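Tyrosinase (Aspergillus oryzae, PDB 6JU8) probably uses a dinuclear copper centre and molecular oxygen to convert L-tyrosine and L-dopa into L-dopaquinone, a step of melanin biosynthesis. Local coordinates at residues Q218-H223 with F227-D232; E244-D249 with K353-G358. The protein carries 1 engineered substitution. One frame throughout, in Å; residues are numbered along the deposited sequence. Where two conformers were deposited one is given.

Contact 1 of 2, residues Q218-H223 with F227-D232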
loop_
_atom_site.group_PDB
_atom_site.type_symbol
_atom_site.label_atom_id
_atom_site.label_comp_id
_atom_site.label_asym_id
_atom_site.label_seq_id
_atom_site.Cartn_x
_atom_site.Cartn_y
_atom_site.Cartn_z
ATOM N N GLN A 218 19.087 10.915 3.761
ATOM C CA GLN A 218 19.929 10.868 2.581
ATOM C C GLN A 218 19.638 12.048 1.668
ATOM O O GLN A 218 18.526 12.253 1.178
ATOM C CB GLN A 218 19.690 9.547 1.841
ATOM C CG GLN A 218 19.897 8.324 2.719
ATOM C CD GLN A 218 21.321 8.134 3.189
ATOM O OE1 GLN A 218 22.293 8.552 2.549
ATOM N NE2 GLN A 218 21.481 7.432 4.308
ATOM N N LYS A 219 20.632 12.901 1.441
ATOM C CA LYS A 219 20.450 14.177 0.748
ATOM C C LYS A 219 20.410 13.911 -0.762
ATOM O O LYS A 219 21.269 13.190 -1.263
ATOM C CB LYS A 219 21.524 15.215 1.066
ATOM C CG LYS A 219 21.181 16.630 0.590
ATOM C CD LYS A 219 22.342 17.559 0.838
ATOM C CE LYS A 219 22.703 17.776 2.291
ATOM N NZ LYS A 219 21.572 18.161 3.168
ATOM N N THR A 220 19.386 14.465 -1.392
ATOM C CA THR A 220 19.139 14.243 -2.813
ATOM C C THR A 220 18.760 15.567 -3.455
ATOM O O THR A 220 18.242 16.449 -2.780
ATOM C CB THR A 220 17.954 13.274 -3.016
ATOM O OG1 THR A 220 17.754 12.976 -4.402
ATOM C CG2 THR A 220 16.654 13.906 -2.541
ATOM N N GLU A 221 18.999 15.732 -4.740
ATOM C CA GLU A 221 18.582 16.941 -5.437
ATOM C C GLU A 221 17.314 16.666 -6.248
ATOM O O GLU A 221 17.217 15.669 -6.976
ATOM C CB GLU A 221 19.688 17.429 -6.365
ATOM C CG GLU A 221 21.009 17.756 -5.703
ATOM C CD GLU A 221 20.933 18.974 -4.810
ATOM O OE1 GLU A 221 20.579 20.068 -5.288
ATOM O OE2 GLU A 221 21.205 18.809 -3.607
ATOM N N GLU A 222 16.357 17.575 -6.119
ATOM C CA GLU A 222 15.128 17.565 -6.901
ATOM C C GLU A 222 14.925 18.960 -7.473
ATOM O O GLU A 222 14.922 19.926 -6.691
ATOM C CB GLU A 222 13.910 17.148 -6.063
ATOM C CG GLU A 222 14.071 15.782 -5.428
ATOM C CD GLU A 222 12.899 15.322 -4.612
ATOM O OE1 GLU A 222 11.896 16.056 -4.444
ATOM O OE2 GLU A 222 12.912 14.156 -4.137
ATOM N N HIS A 223 14.803 19.096 -8.787
ATOM C CA HIS A 223 14.623 20.392 -9.429
ATOM C C HIS A 223 15.689 21.367 -8.933
ATOM O O HIS A 223 15.432 22.543 -8.726
ATOM C CB HIS A 223 13.203 20.920 -9.287
ATOM C CG HIS A 223 12.499 20.887 -7.972
ATOM N ND1 HIS A 223 12.687 21.849 -7.000
ATOM C CD2 HIS A 223 11.576 20.043 -7.456
ATOM C CE1 HIS A 223 11.941 21.601 -5.947
ATOM N NE2 HIS A 223 11.244 20.497 -6.196
ATOM N N PHE A 227 17.113 18.027 -0.768
ATOM C CA PHE A 227 16.148 17.464 0.169
ATOM C C PHE A 227 16.799 16.326 0.941
ATOM O O PHE A 227 17.515 15.528 0.343
ATOM C CB PHE A 227 14.901 16.951 -0.574
ATOM C CG PHE A 227 14.171 18.104 -1.212
ATOM C CD1 PHE A 227 13.220 18.853 -0.539
ATOM C CD2 PHE A 227 14.522 18.472 -2.501
ATOM C CE1 PHE A 227 12.629 19.957 -1.134
ATOM C CE2 PHE A 227 13.921 19.571 -3.102
ATOM C CZ PHE A 227 12.976 20.305 -2.426
ATOM N N ASP A 228 16.528 16.266 2.241
ATOM C CA ASP A 228 16.985 15.160 3.063
ATOM C C ASP A 228 15.896 14.101 3.165
ATOM O O ASP A 228 14.903 14.204 3.898
ATOM C CB ASP A 228 17.405 15.691 4.434
ATOM C CG ASP A 228 18.568 16.663 4.352
ATOM O OD1 ASP A 228 19.573 16.300 3.711
ATOM O OD2 ASP A 228 18.484 17.784 4.885
ATOM N N LEU A 229 16.026 13.067 2.329
ATOM C CA LEU A 229 14.996 12.005 2.318
ATOM C C LEU A 229 15.011 11.312 3.657
ATOM O O LEU A 229 16.087 10.866 4.077
ATOM C CB LEU A 229 15.348 11.007 1.202
ATOM C CG LEU A 229 15.404 11.578 -0.225
ATOM C CD1 LEU A 229 15.738 10.487 -1.230
ATOM C CD2 LEU A 229 14.063 12.224 -0.532
ATOM N N PRO A 230 13.872 11.251 4.344
ATOM C CA PRO A 230 13.867 10.828 5.756
ATOM C C PRO A 230 13.900 9.333 6.023
ATOM O O PRO A 230 13.099 8.794 6.797
ATOM C CB PRO A 230 12.553 11.422 6.280
ATOM C CG PRO A 230 11.629 11.389 5.081
ATOM C CD PRO A 230 12.538 11.723 3.914
ATOM N N PHE A 231 14.871 8.638 5.431
ATOM C CA PHE A 231 15.008 7.189 5.591
ATOM C C PHE A 231 15.347 6.835 7.032
ATOM O O PHE A 231 15.077 5.691 7.413
ATOM C CB PHE A 231 16.042 6.647 4.614
ATOM C CG PHE A 231 15.580 6.772 3.185
ATOM C CD1 PHE A 231 14.428 6.155 2.728
ATOM C CD2 PHE A 231 16.309 7.527 2.274
ATOM C CE1 PHE A 231 14.025 6.253 1.419
ATOM C CE2 PHE A 231 15.934 7.592 0.945
ATOM C CZ PHE A 231 14.804 6.930 0.490
ATOM N N ASP A 232 15.882 7.752 7.831
ATOM C CA ASP A 232 16.066 7.499 9.248
ATOM C C ASP A 232 14.748 7.319 9.999
ATOM O O ASP A 232 14.734 6.706 11.072
ATOM C CB ASP A 232 16.869 8.658 9.878
ATOM C CG ASP A 232 16.312 10.046 9.631
ATOM O OD1 ASP A 232 15.731 10.317 8.563
ATOM O OD2 ASP A 232 16.435 10.911 10.540
HETATM O O HOH W 1 18.863 19.884 2.499
#

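Contact 2 of 2, residues E244-D249 with K353-G358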
loop_
_atom_site.group_PDB
_atom_site.type_symbol
_atom_site.label_atom_id
_atom_site.label_comp_id
_atom_site.label_asym_id
_atom_site.label_seq_id
_atom_site.Cartn_x
_atom_site.Cartn_y
_atom_site.Cartn_z
ATOM N N GLU A 244 7.017 15.023 1.298
ATOM C CA GLU A 244 7.350 16.165 2.136
ATOM C C GLU A 244 6.108 16.695 2.844
ATOM O O GLU A 244 5.028 16.708 2.246
ATOM C CB GLU A 244 8.048 17.235 1.284
ATOM C CG GLU A 244 8.751 18.283 2.127
ATOM C CD GLU A 244 9.592 19.292 1.384
ATOM O OE1 GLU A 244 10.550 19.797 2.016
ATOM O OE2 GLU A 244 9.246 19.654 0.253
ATOM N N ASN A 245 6.246 17.103 4.100
ATOM C CA ASN A 245 5.188 17.743 4.872
ATOM C C ASN A 245 4.027 16.794 5.170
ATOM O O ASN A 245 2.870 17.198 5.312
ATOM C CB ASN A 245 4.698 19.019 4.182
ATOM C CG ASN A 245 5.808 20.067 4.220
ATOM O OD1 ASN A 245 6.361 20.307 5.298
ATOM N ND2 ASN A 245 6.087 20.671 3.069
ATOM N N TYR A 246 4.369 15.510 5.244
ATOM C CA TYR A 246 3.532 14.482 5.841
ATOM C C TYR A 246 4.053 14.135 7.228
ATOM O O TYR A 246 5.237 14.166 7.517
ATOM C CB TYR A 246 3.443 13.240 4.954
ATOM C CG TYR A 246 2.404 13.412 3.871
ATOM C CD1 TYR A 246 2.494 14.416 2.903
ATOM C CD2 TYR A 246 1.306 12.562 3.824
ATOM C CE1 TYR A 246 1.516 14.558 1.926
ATOM C CE2 TYR A 246 0.333 12.702 2.860
ATOM C CZ TYR A 246 0.438 13.699 1.912
ATOM O OH TYR A 246 -0.553 13.790 0.958
ATOM N N ASN A 247 3.112 13.782 8.104
ATOM C CA ASN A 247 3.466 13.366 9.461
ATOM C C ASN A 247 4.444 12.194 9.447
ATOM O O ASN A 247 4.258 11.246 8.672
ATOM C CB ASN A 247 2.193 13.000 10.223
ATOM C CG ASN A 247 2.428 12.731 11.697
ATOM O OD1 ASN A 247 2.947 11.690 12.074
ATOM N ND2 ASN A 247 2.080 13.711 12.530
ATOM N N ALA A 248 5.450 12.233 10.307
ATOM C CA ALA A 248 6.509 11.219 10.321
ATOM C C ALA A 248 5.954 9.861 10.729
ATOM O O ALA A 248 6.570 8.816 10.439
ATOM C CB ALA A 248 7.614 11.629 11.284
ATOM N N ASP A 249 4.783 9.787 11.350
ATOM C CA ASP A 249 4.220 8.458 11.646
ATOM C C ASP A 249 3.799 7.757 10.360
ATOM O O ASP A 249 3.726 6.517 10.326
ATOM C CB ASP A 249 3.016 8.572 12.582
ATOM C CG ASP A 249 3.417 8.935 14.001
ATOM O OD1 ASP A 249 4.622 8.927 14.345
ATOM O OD2 ASP A 249 2.480 9.244 14.768
ATOM N N LYS A 353 0.431 13.097 -10.148
ATOM C CA LYS A 353 0.112 11.682 -10.254
ATOM C C LYS A 353 1.323 10.797 -9.964
ATOM O O LYS A 353 1.074 9.593 -9.752
ATOM C CB LYS A 353 -0.394 11.326 -11.656
ATOM C CG LYS A 353 0.662 11.665 -12.722
ATOM C CD LYS A 353 0.096 11.443 -14.122
ATOM C CE LYS A 353 0.964 12.158 -15.157
ATOM N NZ LYS A 353 0.687 11.673 -16.540
ATOM N N LEU A 354 2.556 11.276 -9.975
ATOM C CA LEU A 354 3.721 10.451 -9.662
ATOM C C LEU A 354 4.449 10.922 -8.406
ATOM O O LEU A 354 5.562 10.471 -8.144
ATOM C CB LEU A 354 4.684 10.337 -10.847
ATOM C CG LEU A 354 4.247 9.410 -11.982
ATOM C CD1 LEU A 354 5.265 9.435 -13.113
ATOM C CD2 LEU A 354 4.046 7.972 -11.488
ATOM N N TRP A 355 3.829 11.783 -7.601
ATOM C CA TRP A 355 4.472 12.243 -6.362
ATOM C C TRP A 355 4.731 11.094 -5.395
ATOM O O TRP A 355 3.874 10.221 -5.211
ATOM C CB TRP A 355 3.536 13.252 -5.694
ATOM C CG TRP A 355 4.076 13.985 -4.504
ATOM C CD1 TRP A 355 5.371 14.150 -4.080
ATOM C CD2 TRP A 355 3.248 14.684 -3.560
ATOM N NE1 TRP A 355 5.419 14.907 -2.927
ATOM C CE2 TRP A 355 4.104 15.244 -2.589
ATOM C CE3 TRP A 355 1.862 14.869 -3.451
ATOM C CZ2 TRP A 355 3.623 15.987 -1.516
ATOM C CZ3 TRP A 355 1.380 15.621 -2.376
ATOM C CH2 TRP A 355 2.252 16.176 -1.423
ATOM N N GLY A 356 5.914 11.080 -4.802
ATOM C CA GLY A 356 6.284 10.274 -3.672
ATOM C C GLY A 356 7.666 9.677 -3.816
ATOM O O GLY A 356 8.107 9.392 -4.945
ATOM N N ALA A 357 8.339 9.485 -2.683
ATOM C CA ALA A 357 9.698 8.938 -2.734
ATOM C C ALA A 357 9.795 7.642 -1.932
ATOM O O ALA A 357 9.018 7.386 -1.003
ATOM C CB ALA A 357 10.700 9.936 -2.176
ATOM N N GLY A 358 10.796 6.838 -2.258
ATOM C CA GLY A 358 10.982 5.574 -1.533
ATOM C C GLY A 358 12.340 4.975 -1.870
ATOM O O GLY A 358 13.115 5.475 -2.669
#

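Contact 1 of 2, residues Q218-H223 with F227-D232
The F227 ring, which has more surface buried here than any other residue, packs against E222 and H223 at the turn end of the hairpin. CE2 of F227 lies 3.8 Å from CB of E222, and the carboxylate oxygen OE1 of E222 sits over one ring face. The CZ end of F227 is turned toward the face of the H223 imidazole in an offset edge-to-face pair, centroids 5.6 Å apart and planes at 70°. A broad aromatic ring suits this place because it packs on the aliphatic CB and CG of E222 and turns an edge to the imidazole. On the same face of the ladder the methyl CG2 of T220 meets CG of L229 at 3.5 Å; with OG1 anti to the backbone N (chi1 -176°), the methyl is left to point at the leucine. Q218 continues the row, its CG 3.7 Å from CD2 of F231, at the edge of that ring.

These side chains ride on a β-hairpin, strands 218-222 and 225-229. Q218 and L229 form one hydrogen-bonded antiparallel pair, T220 and F227 the next, where F227 N donates to T220 O at 2.8 Å. K219 and D228 make the non-hydrogen-bonded pair between them and point to the other, solvent-exposed face. Bends at chi3 and chi4 fold the lysine back, and NZ of K219 reaches the syn lone pair of D228 OD1 at 2.8 Å in a salt bridge; a water bonded to D228 OD2 makes a weak second link to NZ.

Farther out, S345 OG bonds both E222 OE1 and H223 NE2, while F344 N bonds E222 OE2. These bonds help fix the two groups against which F227 packs. At the other end, Q218 NE2 bonds T216 O, and the F231 ring meets H359.

Contact 2 of 2, residues E244-D249 with K353-G358
W355 and Y246 form an offset edge-to-face pair, the edge of the tyrosine ring directed toward the six-membered ring of the indole. The centroids are 5.8 Å apart and the planes stand at 81°, nearly perpendicular. The closest atoms are Y246 CE1 and W355 CH2, at 3.8 Å. The chi1 of W355 (-172°) swings the long indole away from its own backbone N and out toward the loop of Y246, a span that suits the largest side chain. CZ2 of W355 also comes near the carbonyl oxygen of E244, 4.1 Å away and close to the indole plane; this is packing rather than a hydrogen bond.

Both aromatics also carry a polar group that is held from outside. W355 NE1 donates to F344 O, which anchors the buried indole. Y246 OH bonds E167 of the second subunit, and R169 of that subunit makes a cation-pi contact with the tyrosine ring, so Y246 joins the intramolecular pair to the dimer interface. Tyrosine suits this double task, having a ring for packing and a hydroxyl for the partner chain.

Beyond Y246, N247 caps helix 248-251 through its OD1, which accepts from D249 N at 2.7 Å. In the 353-358 segment, L354 packs against helix 258-267, and strand 356-357 pairs antiparallel with strand 342-343.

In the fold
The two contacts follow one another along the chain: the hairpin of strands 218-222 and 225-229 comes first, and the chain then runs on to 244-249, which meets 353-358 more than 100 residues later. Their centres are about 11 Å apart, within the common central domain of tyrosinase. They touch directly, F227 packing on E244 and F231 on G358, and both lean on the F344-S345 loop that follows strand 342-343. Contact 2 faces the second subunit. The touching contacts thus join a hairpin some 14 Å from a copper ion, measured from the Q218 side chain, to a loop that meets the second subunit.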